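Local structure of B12-binding domain-containing protein (Kitasatospora setae, 6WTE) at residues 411-416 / 472-477; 423-428 / 447-452; 511-516 / 550-555; 535-540 / 556-561. The protein is a radical S-adenosylmethionine methyltransferase, TsrM, that binds cobalamin and a [4Fe-4S] cluster and appears to transfer methyl groups by non-radical chemistry. One frame throughout, in Å; residues are numbered along the deposited sequence.

Contact 1: 411-416 / 472-477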
# COMPACT_ATOMS: atom_id res chain seq x y z
N LEU A 411 2.92 2.50 -15.27
CA LEU A 411 3.56 2.58 -13.96
C LEU A 411 3.64 4.03 -13.50
O LEU A 411 4.29 4.85 -14.16
CB LEU A 411 4.97 1.97 -13.99
CG LEU A 411 5.69 2.07 -12.64
CD1 LEU A 411 4.96 1.26 -11.59
CD2 LEU A 411 7.14 1.63 -12.75
N ARG A 412 3.01 4.33 -12.37
CA ARG A 412 3.29 5.60 -11.70
C ARG A 412 4.70 5.55 -11.10
O ARG A 412 5.03 4.61 -10.37
CB ARG A 412 2.26 5.88 -10.60
CG ARG A 412 1.01 6.59 -11.08
CD ARG A 412 1.15 8.11 -11.01
NE ARG A 412 1.31 8.58 -9.64
CZ ARG A 412 2.36 9.24 -9.18
NH1 ARG A 412 3.37 9.56 -10.00
NH2 ARG A 412 2.40 9.61 -7.91
N LEU A 413 5.51 6.56 -11.41
CA LEU A 413 6.90 6.61 -10.98
C LEU A 413 7.05 7.33 -9.65
O LEU A 413 6.42 8.36 -9.43
CB LEU A 413 7.76 7.31 -12.04
CG LEU A 413 7.82 6.59 -13.39
CD1 LEU A 413 8.61 7.41 -14.37
CD2 LEU A 413 8.43 5.21 -13.22
N PHE A 414 7.91 6.79 -8.79
CA PHE A 414 8.19 7.35 -7.48
C PHE A 414 9.69 7.49 -7.28
O PHE A 414 10.47 6.79 -7.94
CB PHE A 414 7.58 6.47 -6.38
CG PHE A 414 6.08 6.56 -6.31
CD1 PHE A 414 5.29 5.80 -7.15
CD2 PHE A 414 5.47 7.43 -5.43
CE1 PHE A 414 3.91 5.89 -7.11
CE2 PHE A 414 4.09 7.53 -5.37
CZ PHE A 414 3.31 6.76 -6.22
N PRO A 415 10.12 8.42 -6.43
CA PRO A 415 11.55 8.79 -6.40
C PRO A 415 12.47 7.67 -5.96
O PRO A 415 13.60 7.58 -6.45
CB PRO A 415 11.59 9.98 -5.42
CG PRO A 415 10.32 9.86 -4.62
CD PRO A 415 9.31 9.31 -5.57
N TYR A 416 12.04 6.81 -5.04
CA TYR A 416 12.94 5.79 -4.52
C TYR A 416 12.55 4.42 -5.04
O TYR A 416 12.38 3.47 -4.28
CB TYR A 416 12.96 5.84 -2.99
CG TYR A 416 13.30 7.23 -2.53
CD1 TYR A 416 14.56 7.75 -2.75
CD2 TYR A 416 12.34 8.04 -1.93
CE1 TYR A 416 14.89 9.04 -2.36
CE2 TYR A 416 12.65 9.34 -1.53
CZ TYR A 416 13.93 9.83 -1.75
OH TYR A 416 14.27 11.10 -1.37
N ARG A 472 1.23 17.08 -11.44
CA ARG A 472 1.81 16.53 -12.66
C ARG A 472 2.40 15.18 -12.26
O ARG A 472 3.61 15.02 -12.06
CB ARG A 472 2.85 17.48 -13.26
CG ARG A 472 3.14 17.24 -14.73
CD ARG A 472 4.35 16.36 -14.94
NE ARG A 472 5.61 17.07 -14.72
CZ ARG A 472 6.34 16.97 -13.62
NH1 ARG A 472 5.93 16.20 -12.63
NH2 ARG A 472 7.48 17.64 -13.51
N LEU A 473 1.51 14.20 -12.11
CA LEU A 473 1.88 12.86 -11.65
C LEU A 473 2.56 12.12 -12.79
O LEU A 473 1.96 11.91 -13.85
CB LEU A 473 0.65 12.10 -11.17
CG LEU A 473 0.17 12.36 -9.74
CD1 LEU A 473 -0.21 13.83 -9.53
CD2 LEU A 473 -1.01 11.45 -9.42
N VAL A 474 3.81 11.71 -12.56
CA VAL A 474 4.68 11.17 -13.61
C VAL A 474 4.49 9.67 -13.72
O VAL A 474 4.34 8.97 -12.71
CB VAL A 474 6.14 11.53 -13.31
CG1 VAL A 474 7.06 10.89 -14.31
CG2 VAL A 474 6.32 13.04 -13.33
N CYS A 475 4.50 9.16 -14.96
CA CYS A 475 4.30 7.75 -15.26
C CYS A 475 5.30 7.29 -16.31
O CYS A 475 5.89 8.09 -17.04
CB CYS A 475 2.90 7.47 -15.80
SG CYS A 475 1.59 7.95 -14.65
N TYR A 476 5.47 5.97 -16.38
CA TYR A 476 6.16 5.31 -17.48
C TYR A 476 5.19 4.37 -18.18
O TYR A 476 4.42 3.66 -17.52
CB TYR A 476 7.38 4.51 -17.01
CG TYR A 476 8.09 3.82 -18.17
CD1 TYR A 476 9.06 4.48 -18.91
CD2 TYR A 476 7.76 2.52 -18.53
CE1 TYR A 476 9.69 3.87 -19.97
CE2 TYR A 476 8.39 1.89 -19.59
CZ TYR A 476 9.36 2.57 -20.30
OH TYR A 476 9.98 1.96 -21.36
N PHE A 477 5.24 4.37 -19.51
CA PHE A 477 4.50 3.42 -20.32
C PHE A 477 5.34 3.12 -21.55
O PHE A 477 5.76 4.04 -22.24
CB PHE A 477 3.13 3.98 -20.71
CG PHE A 477 2.20 2.96 -21.30
CD1 PHE A 477 1.91 1.79 -20.61
CD2 PHE A 477 1.61 3.17 -22.53
CE1 PHE A 477 1.05 0.85 -21.14
CE2 PHE A 477 0.74 2.23 -23.07
CZ PHE A 477 0.46 1.07 -22.38

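Contact 2: 423-428 / 447-452. With EDO (1,2-ethanediol), chain J.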
# COMPACT_ATOMS: atom_id res chain seq x y z
N ILE A 423 15.08 6.45 -14.69
CA ILE A 423 14.48 7.39 -15.63
C ILE A 423 14.96 8.81 -15.35
O ILE A 423 15.22 9.58 -16.27
CB ILE A 423 12.95 7.27 -15.60
CG1 ILE A 423 12.54 5.96 -16.28
CG2 ILE A 423 12.31 8.45 -16.29
CD1 ILE A 423 11.11 5.56 -16.06
N ALA A 424 15.13 9.17 -14.07
CA ALA A 424 15.73 10.46 -13.76
C ALA A 424 17.16 10.56 -14.29
O ALA A 424 17.57 11.60 -14.80
CB ALA A 424 15.71 10.70 -12.25
N GLU A 425 17.94 9.47 -14.18
CA GLU A 425 19.28 9.45 -14.76
C GLU A 425 19.24 9.71 -16.26
O GLU A 425 20.08 10.44 -16.80
CB GLU A 425 19.96 8.12 -14.49
CG GLU A 425 20.44 7.92 -13.07
CD GLU A 425 21.44 8.98 -12.63
OE1 GLU A 425 22.23 9.45 -13.48
OE2 GLU A 425 21.44 9.33 -11.44
N GLN A 426 18.28 9.10 -16.96
CA GLN A 426 18.19 9.29 -18.40
C GLN A 426 17.88 10.74 -18.75
O GLN A 426 18.35 11.25 -19.77
CB GLN A 426 17.13 8.36 -18.98
CG GLN A 426 17.49 6.90 -18.84
CD GLN A 426 16.39 5.98 -19.29
OE1 GLN A 426 15.35 6.44 -19.79
NE2 GLN A 426 16.59 4.69 -19.13
N CYS A 427 17.10 11.42 -17.91
CA CYS A 427 16.83 12.84 -18.12
C CYS A 427 18.06 13.68 -17.82
O CYS A 427 18.33 14.67 -18.51
CB CYS A 427 15.66 13.29 -17.24
SG CYS A 427 14.06 12.58 -17.69
N ALA A 428 18.80 13.33 -16.76
CA ALA A 428 20.01 14.05 -16.35
C ALA A 428 19.76 15.55 -16.21
O ALA A 428 20.69 16.36 -16.35
CB ALA A 428 21.17 13.79 -17.32
N LEU A 447 13.24 15.38 -15.62
CA LEU A 447 13.51 15.03 -14.24
C LEU A 447 14.98 15.28 -13.91
O LEU A 447 15.84 15.36 -14.79
CB LEU A 447 13.17 13.57 -13.97
CG LEU A 447 11.74 13.14 -14.24
CD1 LEU A 447 11.58 11.65 -13.97
CD2 LEU A 447 10.78 13.97 -13.40
N LYS A 448 15.26 15.38 -12.61
CA LYS A 448 16.60 15.58 -12.09
C LYS A 448 16.97 14.42 -11.18
O LYS A 448 16.19 14.08 -10.28
CB LYS A 448 16.70 16.92 -11.31
CG LYS A 448 16.39 18.14 -12.17
CD LYS A 448 16.21 19.42 -11.34
CE LYS A 448 17.50 19.84 -10.67
NZ LYS A 448 17.39 21.24 -10.12
N PRO A 449 18.12 13.79 -11.38
CA PRO A 449 18.60 12.81 -10.39
C PRO A 449 18.84 13.48 -9.05
O PRO A 449 19.09 14.69 -8.97
CB PRO A 449 19.92 12.31 -11.00
CG PRO A 449 19.83 12.64 -12.45
CD PRO A 449 19.02 13.90 -12.53
N LEU A 450 18.79 12.66 -8.00
CA LEU A 450 18.89 13.17 -6.63
C LEU A 450 20.12 14.04 -6.42
O LEU A 450 20.05 15.08 -5.76
CB LEU A 450 18.89 12.00 -5.64
CG LEU A 450 19.25 12.35 -4.20
CD1 LEU A 450 18.22 13.27 -3.56
CD2 LEU A 450 19.43 11.10 -3.37
N ARG A 451 21.27 13.63 -6.98
CA ARG A 451 22.49 14.39 -6.75
C ARG A 451 22.45 15.77 -7.40
O ARG A 451 23.28 16.63 -7.06
CB ARG A 451 23.70 13.62 -7.28
CG ARG A 451 23.71 13.45 -8.79
CD ARG A 451 24.86 12.56 -9.23
NE ARG A 451 24.89 12.42 -10.68
CZ ARG A 451 24.08 11.63 -11.37
NH1 ARG A 451 23.17 10.90 -10.74
NH2 ARG A 451 24.18 11.56 -12.69
N MET A 452 21.52 16.01 -8.31
CA MET A 452 21.36 17.32 -8.92
C MET A 452 20.31 18.17 -8.23
O MET A 452 20.08 19.31 -8.65
CB MET A 452 20.99 17.18 -10.40
CG MET A 452 22.04 16.51 -11.25
SD MET A 452 21.54 16.57 -12.97
CE MET A 452 22.76 15.49 -13.71
C1 EDO J . 14.25 1.77 -18.05
O1 EDO J . 14.35 2.46 -16.81
C2 EDO J . 13.70 2.71 -19.11
O2 EDO J . 14.55 2.65 -20.26

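Contact 3: 511-516 / 550-555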
# COMPACT_ATOMS: atom_id res chain seq x y z
N HIS A 511 -14.61 -12.96 -19.53
CA HIS A 511 -14.77 -11.70 -18.80
C HIS A 511 -15.16 -11.93 -17.35
O HIS A 511 -14.82 -11.13 -16.47
CB HIS A 511 -15.82 -10.84 -19.50
CG HIS A 511 -15.33 -10.17 -20.74
ND1 HIS A 511 -16.19 -9.61 -21.67
CD2 HIS A 511 -14.08 -9.96 -21.21
CE1 HIS A 511 -15.48 -9.09 -22.66
NE2 HIS A 511 -14.20 -9.29 -22.40
N HIS A 512 -15.86 -13.03 -17.06
CA HIS A 512 -16.28 -13.29 -15.69
C HIS A 512 -15.09 -13.52 -14.77
O HIS A 512 -15.19 -13.27 -13.57
CB HIS A 512 -17.20 -14.51 -15.67
CG HIS A 512 -16.51 -15.79 -16.02
ND1 HIS A 512 -16.35 -16.82 -15.12
CD2 HIS A 512 -15.90 -16.18 -17.16
CE1 HIS A 512 -15.70 -17.81 -15.71
NE2 HIS A 512 -15.40 -17.44 -16.94
N ARG A 513 -13.95 -13.98 -15.31
CA ARG A 513 -12.82 -14.35 -14.46
C ARG A 513 -11.62 -13.43 -14.64
O ARG A 513 -10.52 -13.79 -14.21
CB ARG A 513 -12.42 -15.80 -14.71
CG ARG A 513 -11.86 -16.14 -16.09
CD ARG A 513 -11.48 -17.63 -16.14
NE ARG A 513 -10.94 -18.08 -17.42
CZ ARG A 513 -9.64 -18.23 -17.69
NH1 ARG A 513 -8.73 -17.96 -16.76
NH2 ARG A 513 -9.25 -18.66 -18.88
N VAL A 514 -11.80 -12.25 -15.23
CA VAL A 514 -10.69 -11.31 -15.40
C VAL A 514 -11.08 -9.96 -14.82
O VAL A 514 -12.25 -9.56 -14.83
CB VAL A 514 -10.27 -11.13 -16.87
CG1 VAL A 514 -9.92 -12.47 -17.48
CG2 VAL A 514 -11.36 -10.44 -17.66
N MET A 515 -10.07 -9.25 -14.33
CA MET A 515 -10.18 -7.86 -13.92
C MET A 515 -9.26 -7.04 -14.81
O MET A 515 -8.04 -7.24 -14.79
CB MET A 515 -9.80 -7.69 -12.45
CG MET A 515 -10.84 -8.23 -11.49
SD MET A 515 -10.38 -7.80 -9.80
CE MET A 515 -11.79 -8.40 -8.88
N LEU A 516 -9.83 -6.12 -15.57
CA LEU A 516 -9.12 -5.29 -16.52
C LEU A 516 -9.25 -3.83 -16.12
O LEU A 516 -10.23 -3.44 -15.47
CB LEU A 516 -9.67 -5.46 -17.93
CG LEU A 516 -9.53 -6.85 -18.55
CD1 LEU A 516 -10.53 -7.03 -19.68
CD2 LEU A 516 -8.13 -7.00 -19.07
N HIS A 550 -15.48 -13.15 -5.01
CA HIS A 550 -16.85 -13.17 -5.51
C HIS A 550 -16.97 -12.56 -6.90
O HIS A 550 -18.09 -12.33 -7.37
CB HIS A 550 -17.77 -12.44 -4.52
CG HIS A 550 -17.72 -13.01 -3.14
ND1 HIS A 550 -18.04 -14.32 -2.87
CD2 HIS A 550 -17.35 -12.46 -1.96
CE1 HIS A 550 -17.89 -14.55 -1.57
NE2 HIS A 550 -17.47 -13.44 -1.00
N TRP A 551 -15.85 -12.31 -7.57
CA TRP A 551 -15.87 -11.68 -8.88
C TRP A 551 -16.52 -12.58 -9.93
O TRP A 551 -17.38 -12.14 -10.70
CB TRP A 551 -14.45 -11.30 -9.28
CG TRP A 551 -14.34 -10.46 -10.53
CD1 TRP A 551 -13.82 -10.85 -11.73
CD2 TRP A 551 -14.74 -9.10 -10.69
NE1 TRP A 551 -13.88 -9.81 -12.63
CE2 TRP A 551 -14.44 -8.72 -12.01
CE3 TRP A 551 -15.33 -8.15 -9.84
CZ2 TRP A 551 -14.72 -7.45 -12.51
CZ3 TRP A 551 -15.60 -6.88 -10.33
CH2 TRP A 551 -15.29 -6.55 -11.66
N ARG A 552 -16.15 -13.86 -9.96
CA ARG A 552 -16.73 -14.76 -10.95
C ARG A 552 -18.25 -14.76 -10.91
O ARG A 552 -18.91 -14.78 -11.95
CB ARG A 552 -16.21 -16.19 -10.76
CG ARG A 552 -14.82 -16.42 -11.31
CD ARG A 552 -14.51 -17.90 -11.42
NE ARG A 552 -13.17 -18.10 -11.95
CZ ARG A 552 -12.70 -19.24 -12.43
NH1 ARG A 552 -13.47 -20.33 -12.46
NH2 ARG A 552 -11.45 -19.30 -12.89
N GLY A 553 -18.83 -14.70 -9.71
CA GLY A 553 -20.27 -14.78 -9.58
C GLY A 553 -20.96 -13.45 -9.37
O GLY A 553 -22.04 -13.40 -8.78
N ARG A 554 -20.36 -12.36 -9.86
CA ARG A 554 -20.89 -11.04 -9.53
C ARG A 554 -22.29 -10.83 -10.09
O ARG A 554 -23.13 -10.19 -9.44
CB ARG A 554 -19.93 -9.95 -10.00
CG ARG A 554 -19.58 -9.96 -11.49
CD ARG A 554 -18.39 -9.01 -11.68
NE ARG A 554 -17.99 -8.83 -13.07
CZ ARG A 554 -17.21 -9.68 -13.73
NH1 ARG A 554 -16.79 -10.78 -13.13
NH2 ARG A 554 -16.85 -9.44 -14.99
N GLU A 555 -22.57 -11.35 -11.29
CA GLU A 555 -23.92 -11.20 -11.83
C GLU A 555 -24.94 -11.94 -10.98
O GLU A 555 -26.03 -11.41 -10.71
CB GLU A 555 -23.97 -11.67 -13.28
CG GLU A 555 -23.29 -10.73 -14.26
CD GLU A 555 -23.65 -11.01 -15.70
OE1 GLU A 555 -24.86 -11.17 -15.99
OE2 GLU A 555 -22.74 -11.09 -16.55
O HOH W 1 -18.82 -17.19 -13.31

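Contact 4: 535-540 / 556-561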
# COMPACT_ATOMS: atom_id res chain seq x y z
N LEU A 535 -20.84 -3.96 -5.11
CA LEU A 535 -20.43 -3.71 -3.73
C LEU A 535 -21.64 -3.67 -2.80
O LEU A 535 -21.62 -4.27 -1.72
CB LEU A 535 -19.64 -2.41 -3.65
CG LEU A 535 -18.22 -2.50 -4.21
CD1 LEU A 535 -17.52 -1.16 -4.15
CD2 LEU A 535 -17.44 -3.54 -3.43
N THR A 536 -22.71 -2.98 -3.22
CA THR A 536 -23.90 -2.90 -2.38
C THR A 536 -24.55 -4.27 -2.22
O THR A 536 -25.09 -4.57 -1.15
CB THR A 536 -24.90 -1.91 -2.98
OG1 THR A 536 -25.36 -2.40 -4.25
CG2 THR A 536 -24.24 -0.56 -3.18
N SER A 537 -24.49 -5.11 -3.25
CA SER A 537 -25.07 -6.44 -3.15
C SER A 537 -24.29 -7.32 -2.18
O SER A 537 -24.88 -8.08 -1.41
CB SER A 537 -25.14 -7.09 -4.54
OG SER A 537 -26.01 -6.36 -5.39
N LEU A 538 -22.96 -7.23 -2.22
CA LEU A 538 -22.13 -8.00 -1.29
C LEU A 538 -22.47 -7.65 0.15
O LEU A 538 -22.63 -8.53 1.00
CB LEU A 538 -20.65 -7.75 -1.57
CG LEU A 538 -20.09 -8.32 -2.87
CD1 LEU A 538 -18.63 -7.88 -3.02
CD2 LEU A 538 -20.20 -9.83 -2.89
N GLY A 539 -22.58 -6.35 0.45
CA GLY A 539 -22.92 -5.95 1.80
C GLY A 539 -24.32 -6.37 2.19
O GLY A 539 -24.53 -6.92 3.28
N GLY A 540 -25.29 -6.14 1.31
CA GLY A 540 -26.68 -6.44 1.65
C GLY A 540 -26.90 -7.90 1.97
O GLY A 540 -27.68 -8.24 2.87
N GLU A 556 -24.62 -13.16 -10.55
CA GLU A 556 -25.53 -13.92 -9.71
C GLU A 556 -25.72 -13.25 -8.35
O GLU A 556 -26.84 -13.22 -7.81
CB GLU A 556 -25.01 -15.34 -9.52
CG GLU A 556 -25.67 -16.11 -8.36
CD GLU A 556 -27.17 -16.31 -8.53
OE1 GLU A 556 -27.67 -16.19 -9.67
OE2 GLU A 556 -27.85 -16.60 -7.52
N ILE A 557 -24.65 -12.70 -7.79
CA ILE A 557 -24.77 -12.06 -6.49
C ILE A 557 -25.66 -10.83 -6.58
O ILE A 557 -26.48 -10.56 -5.69
CB ILE A 557 -23.37 -11.74 -5.94
CG1 ILE A 557 -22.70 -13.06 -5.53
CG2 ILE A 557 -23.45 -10.77 -4.77
CD1 ILE A 557 -21.23 -12.96 -5.27
N MET A 558 -25.57 -10.09 -7.69
CA MET A 558 -26.48 -8.96 -7.88
C MET A 558 -27.91 -9.43 -8.11
O MET A 558 -28.86 -8.83 -7.59
CB MET A 558 -25.98 -8.09 -9.04
CG MET A 558 -24.74 -7.29 -8.66
SD MET A 558 -24.07 -6.20 -9.94
CE MET A 558 -23.60 -7.37 -11.21
N ARG A 559 -28.10 -10.54 -8.84
CA ARG A 559 -29.45 -11.07 -9.00
C ARG A 559 -30.02 -11.49 -7.65
O ARG A 559 -31.19 -11.21 -7.35
CB ARG A 559 -29.45 -12.25 -9.97
CG ARG A 559 -30.85 -12.80 -10.26
CD ARG A 559 -30.80 -14.27 -10.70
NE ARG A 559 -30.38 -15.11 -9.59
CZ ARG A 559 -31.21 -15.56 -8.66
NH1 ARG A 559 -32.50 -15.27 -8.72
NH2 ARG A 559 -30.75 -16.32 -7.67
N LYS A 560 -29.22 -12.17 -6.83
CA LYS A 560 -29.72 -12.66 -5.56
C LYS A 560 -30.01 -11.52 -4.60
O LYS A 560 -30.94 -11.61 -3.80
CB LYS A 560 -28.72 -13.64 -4.93
CG LYS A 560 -29.35 -14.51 -3.84
CD LYS A 560 -28.60 -15.82 -3.64
CE LYS A 560 -27.44 -15.64 -2.68
NZ LYS A 560 -26.59 -16.86 -2.61
N ALA A 561 -29.24 -10.43 -4.69
CA ALA A 561 -29.52 -9.26 -3.87
C ALA A 561 -30.84 -8.60 -4.27
O ALA A 561 -31.60 -8.14 -3.41
CB ALA A 561 -28.37 -8.26 -3.96

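Contact 1: 411-416 / 472-477
Leu411 and Tyr476 form an antiparallel hydrogen-bonded pair, with Leu411 N bonded to Tyr476 O at 2.9 Å and Tyr476 N to Leu411 O at 2.8 Å, and beyond the non-hydrogen-bonded pair of Arg412 and Cys475 the chains are tied once more by Leu413 N to Val474 O (3.0 Å). That last carbonyl is gripped twice. Arg412 NH1 also donates to Val474 O, at 2.9 Å, and the oxygen lies close to the guanidinium plane, so the side chain adds a rung of its own beside the backbone ones. The arginine is bent rather than stretched: chi2 of -89° sets its CD against Cys475 SG, 3.7 Å away, and a second bend at chi3 follows. Its flat head is sandwiched, with Leu473 CG over the centre of one face and Phe414 CE1 over the opposite face, nearer the rim. Arginine suits this buried place because its faces accept hydrocarbon while its rim donates hydrogen bonds; Asp72 pairs with NE and would balance the charge. Leu413 spreads its two methyls along the partner chain, CD1 meeting Val474 CG1 at 3.8 Å and CD2 meeting Tyr476 CB at 4.0 Å, a task for which a branched leucine is well shaped. Strand 404-412 is the sixth strand of the radical SAM (beta/alpha)6 partial barrel, and Phe414, just past its end, touches cobalamin. The short strand 475-476 extends the sheet in the antiparallel sense and pairs in turn with strand 436-437, while Met419 of helix 418-427 packs on Leu411 and Tyr476, and Ile423 on Leu413 and Tyr476.

Contact 2: 423-428 / 447-452
Leu447 lies against the last turn of helix 418-427, its CB 4.0 Å from Ala424 CA and equally far from Cys427 SG. With chi1 at -58° its CG stands beside its own backbone N, and the branch beyond carries CD1 to within 4.0 Å of Ile423 CG2. The small Ala424 lets the leucine come close to the helix backbone, while Cys427 offers both bulk and a soft acceptor: Leu447 N donates to Cys427 SG at 3.6 Å. Ala428 is the second anchor. Here the chain leaves the helix with positive phi, and the methyl end of Met452 reaches its carbonyl, CE to Ala428 O being 3.5 Å. In the fold this helix follows strand 404-412, the sixth strand of the radical SAM partial barrel, and the loop after strand 436-437 runs back across its C-terminal end. Pro449 is the pivot of that crossing, its rigid ring presenting CG to Ala424 O at 3.4 Å. Glu425, the third main contributor, bends at chi2 to bring its carboxylate beside the proline and before Arg451. Carboxylate and guanidinium are nearly coplanar, 7° apart, in a two-pronged salt bridge: Arg451 NH2 meets the syn lone pair of Glu425 OE1 at 3.0 Å, whereas the length of the other prong, NH1 to OE2, is doubtful, being modelled too short. Gln426 NE2, also hydrogen-bonded to Glu422, donates to a bound 1,2-ethanediol, probably from the crystallisation liquor.

Contact 3: 511-516 / 550-555
Trp551 is flanked on both faces of its indole, by Met515 on one and Arg554 on the other. Met515 makes a Met-aromatic contact that joins strand 514-515 to the type I turn from Trp551 to Arg554, at the start of helix 554-566. The methionine chain is extended and crosses the ring obliquely: its CG makes a CH-pi contact over the five-membered ring, 3.7 Å from the centroid, and its CE rests 3.5 Å from Trp551 CD2. A long, unbranched thioether can lie across a flat ring in this way. On the opposite face Arg554 NH1 stands over the indole, towards its rim. Trp551 CG is anti to its backbone N (chi1 -172°). The indole NE1 donates to Val514 O at 2.7 Å from above that carbonyl's plane. The Arg554 guanidinium works edge-on: NH2 donates almost straight to His511 O (3.0 Å), while NH1 serves both His512 O (3.0 Å) and Trp551 O (2.8 Å), all three oxygens lying close to its plane. Arginine alone among the residue types offers so many coplanar donors, and a salt bridge from NE to Glu524 would offset its charge. Nearby, Arg513 and Arg552 run side by side and point the same way, with CD of the former against NH2 of the latter. Backbone oxygens receive these like-charged groups, Met398 O taking Arg513, and Thr403 and Ala402 taking Arg552. At the outer margin a water 3.1 Å from His512 ND1 donates to Arg552 O at 2.8 Å.

Contact 4: 535-540 / 556-561
Ser537 meets Ala561 where the two helices come together, with OG 3.4 Å from Ala561 CB and the two CB atoms only 3.5 Å apart, tighter than usual for carbons. The axes of segments 535-540 and 556-561 approach to 8.8 Å at 60°, and small residues suit the point where the backbones are nearest. The serine hydroxyl stands beside its own backbone N (chi1 -64°), where it also lies 3.6 Å from Met558 CG. Across the contact it finds only hydrocarbon; its polar need is met within its own helix, where OG is hydrogen-bonded to Pro533 O one turn earlier. The small serine, its hydroxyl bonded in this way, suits a tight apolar spot. Next to it the packing is between branched chains. Leu538 sends CD1 on in the extended direction, while its other methyl, CD2, meets Ile557, 3.9 Å from CG2 and 4.1 Å from CD1. Ile557 CG2, anti to the backbone N, takes the closer of these contacts, with CD1 of the other branch beside it, and the leucine crosses the isoleucine obliquely. Met558 turns at chi3, and its flexible chain packs on Pro533 and Phe534. Ser537 thus sits among Ile557, Met558 and Ala561, in a helix-helix crossing that has a small pair, Ser537 and Ala561, at its closest point and Leu538 and Ile557 beside it, and that joins helices 533-540 and 554-566 near the C terminus.

Contact 2 is nested within the loop that contact 1 closes, and their centres are 13 Å apart: strand 404-412 leads into helix 418-427, whose Ile423 CD1 packs 3.5 Å from Leu413 CD1. Contacts 3 and 4 follow later in the chain, with alternating segments and centres also 13 Å apart; both use helix 554-566, and His550 of contact 3 packs on Ile557 and Leu538 of contact 4. The pairs are well separated, contacts 2 and 4 lying 49 Å apart on opposite sides of the chain's centre. Strand 404-412 relates contacts 1 and 3, so the C-terminal region is built onto this strand, which pairs antiparallel with 475-476 and parallel with 514-515.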